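Flavin-dependent thymidylate synthase (Thermus thermophilus, PDB 6J61) catalyses the reductive methylation of dUMP to dTMP, using methylenetetrahydrofolate as the carbon donor, with FAD and NADPH serving in the reduction. Local coordinates at the interface of chains A and B. Numbering follows the deposited sequence. Chains: chain A/B, Flavin-dependent thymidylate synthase.

The interface of chains A and B. Residues chain A 242, 245-246, 249; chain B 228-229, 232-233.
A:Tyr242 on helix 239-249 reaches over to B:Leu233 and B:Glu229 on helix 227-236, a helix-to-helix packing between two subunits of the homotetrameric ThyX-family enzyme. The centre of the patch, in the C-terminal part of the chain, lies about 27 Å from A:Arg184 of the active site. From CB, the tyrosine side chain leaves with CG anti to the backbone N (chi1 -168°), which swings the ring outward from helix 239-249 towards B:Leu233 and B:Glu229. One ring face is covered within the subunit by A:Leu246, whose CD1 sits 3.8 Å above the plane over the ring centre. Further out, CE1 meets the B:Leu233 methyl CD2 at 3.5 Å, and CZ passes the same methyl more loosely. At the tip, the phenol OH rests against the aliphatic stem of B:Glu229, 3.9 Å from its CG, with ring and carboxylate planes turned 44° apart. With the ring cut back to an alanine here, B:Leu233 CD2 would probably lose its contact with CE1, B:Glu229 CB and CG the phenol oxygen, and A:Leu246 CD1 its cover over the ring face. The other branch of that leucine, CD2, points across to B:Ala232 CB at 3.4 Å; the small side chain of B:Ala232 probably helps the two helices to approach here. Beyond it, A:Leu249 lays CD1 against the opposite backbone, 3.5 Å from the carbonyl O of B:Thr228 and 3.9 Å from B:Ala232 CA.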
ATOM      1  N   TYR A 242     -32.715 -15.014 -21.400  1.00 60.03           N
ATOM      2  CA  TYR A 242     -31.293 -14.858 -21.113  1.00 58.92           C
ATOM      3  C   TYR A 242     -30.753 -16.175 -20.595  1.00 57.66           C
ATOM      4  O   TYR A 242     -29.730 -16.666 -21.070  1.00 55.13           O
ATOM      5  CB  TYR A 242     -31.083 -13.745 -20.065  1.00 58.47           C
ATOM      6  CG  TYR A 242     -29.641 -13.287 -19.897  1.00 56.53           C
ATOM      7  CD1 TYR A 242     -28.781 -13.202 -20.993  1.00 55.82           C
ATOM      8  CD2 TYR A 242     -29.148 -12.913 -18.651  1.00 56.46           C
ATOM      9  CE1 TYR A 242     -27.472 -12.760 -20.849  1.00 54.24           C
ATOM     10  CE2 TYR A 242     -27.834 -12.467 -18.498  1.00 55.18           C
ATOM     11  CZ  TYR A 242     -27.004 -12.395 -19.602  1.00 53.74           C
ATOM     12  OH  TYR A 242     -25.703 -11.970 -19.460  1.00 52.16           O
ATOM     13  N   ALA A 245     -30.260 -18.924 -23.242  1.00 59.75           N
ATOM     14  CA  ALA A 245     -29.083 -18.564 -24.028  1.00 59.73           C
ATOM     15  C   ALA A 245     -27.779 -18.893 -23.295  1.00 59.98           C
ATOM     16  O   ALA A 245     -26.827 -19.386 -23.901  1.00 60.26           O
ATOM     17  CB  ALA A 245     -29.124 -17.080 -24.385  1.00 57.30           C
ATOM     18  N   LEU A 246     -27.738 -18.620 -21.994  1.00 59.26           N
ATOM     19  CA  LEU A 246     -26.547 -18.896 -21.201  1.00 59.80           C
ATOM     20  C   LEU A 246     -26.289 -20.396 -21.065  1.00 60.69           C
ATOM     21  O   LEU A 246     -25.220 -20.886 -21.454  1.00 60.82           O
ATOM     22  CB  LEU A 246     -26.673 -18.263 -19.808  1.00 58.26           C
ATOM     23  CG  LEU A 246     -26.738 -16.733 -19.754  1.00 55.51           C
ATOM     24  CD1 LEU A 246     -27.105 -16.293 -18.360  1.00 56.81           C
ATOM     25  CD2 LEU A 246     -25.414 -16.140 -20.169  1.00 54.07           C
ATOM     26  N   LEU A 249     -24.792 -22.192 -23.654  1.00 56.94           N
ATOM     27  CA  LEU A 249     -23.341 -22.126 -23.754  1.00 54.61           C
ATOM     28  C   LEU A 249     -22.616 -22.916 -22.667  1.00 54.24           C
ATOM     29  O   LEU A 249     -21.392 -23.030 -22.690  1.00 52.54           O
ATOM     30  CB  LEU A 249     -22.896 -20.659 -23.761  1.00 52.76           C
ATOM     31  CG  LEU A 249     -23.327 -19.914 -25.029  1.00 50.13           C
ATOM     32  CD1 LEU A 249     -22.878 -18.477 -24.988  1.00 48.87           C
ATOM     33  CD2 LEU A 249     -22.737 -20.608 -26.237  1.00 49.20           C
TER
ATOM     34  N   THR B 228     -18.374 -15.897 -21.589  1.00 46.55           N
ATOM     35  CA  THR B 228     -19.531 -16.678 -22.017  1.00 47.98           C
ATOM     36  C   THR B 228     -20.793 -15.808 -21.988  1.00 48.02           C
ATOM     37  O   THR B 228     -21.662 -15.933 -22.851  1.00 46.61           O
ATOM     38  CB  THR B 228     -19.756 -17.912 -21.118  1.00 48.04           C
ATOM     39  OG1 THR B 228     -20.319 -17.501 -19.872  1.00 52.64           O
ATOM     40  CG2 THR B 228     -18.451 -18.611 -20.846  1.00 49.49           C
ATOM     41  N   GLU B 229     -20.882 -14.928 -20.995  1.00 48.17           N
ATOM     42  CA  GLU B 229     -22.021 -14.029 -20.864  1.00 48.74           C
ATOM     43  C   GLU B 229     -22.148 -13.142 -22.109  1.00 50.05           C
ATOM     44  O   GLU B 229     -23.217 -13.068 -22.714  1.00 50.42           O
ATOM     45  CB  GLU B 229     -21.876 -13.173 -19.599  1.00 46.61           C
ATOM     46  CG  GLU B 229     -22.455 -13.820 -18.353  1.00 45.30           C
ATOM     47  CD  GLU B 229     -21.889 -13.252 -17.057  1.00 47.44           C
ATOM     48  OE1 GLU B 229     -20.728 -13.563 -16.724  1.00 48.13           O
ATOM     49  OE2 GLU B 229     -22.601 -12.495 -16.363  1.00 49.50           O
ATOM     50  N   ALA B 232     -23.288 -14.890 -24.895  1.00 55.29           N
ATOM     51  CA  ALA B 232     -24.726 -15.067 -24.875  1.00 55.66           C
ATOM     52  C   ALA B 232     -25.395 -13.852 -25.512  1.00 56.71           C
ATOM     53  O   ALA B 232     -26.120 -13.981 -26.490  1.00 55.68           O
ATOM     54  CB  ALA B 232     -25.209 -15.253 -23.445  1.00 54.94           C
ATOM     55  N   LEU B 233     -25.144 -12.674 -24.951  1.00 59.31           N
ATOM     56  CA  LEU B 233     -25.716 -11.434 -25.466  1.00 61.23           C
ATOM     57  C   LEU B 233     -25.502 -11.359 -26.975  1.00 63.05           C
ATOM     58  O   LEU B 233     -26.446 -11.134 -27.730  1.00 63.62           O
ATOM     59  CB  LEU B 233     -25.068 -10.232 -24.774  1.00 61.26           C
ATOM     60  CG  LEU B 233     -25.216 -10.191 -23.244  1.00 63.03           C
ATOM     61  CD1 LEU B 233     -24.351  -9.080 -22.672  1.00 62.54           C
ATOM     62  CD2 LEU B 233     -26.680  -9.986 -22.859  1.00 62.37           C
TER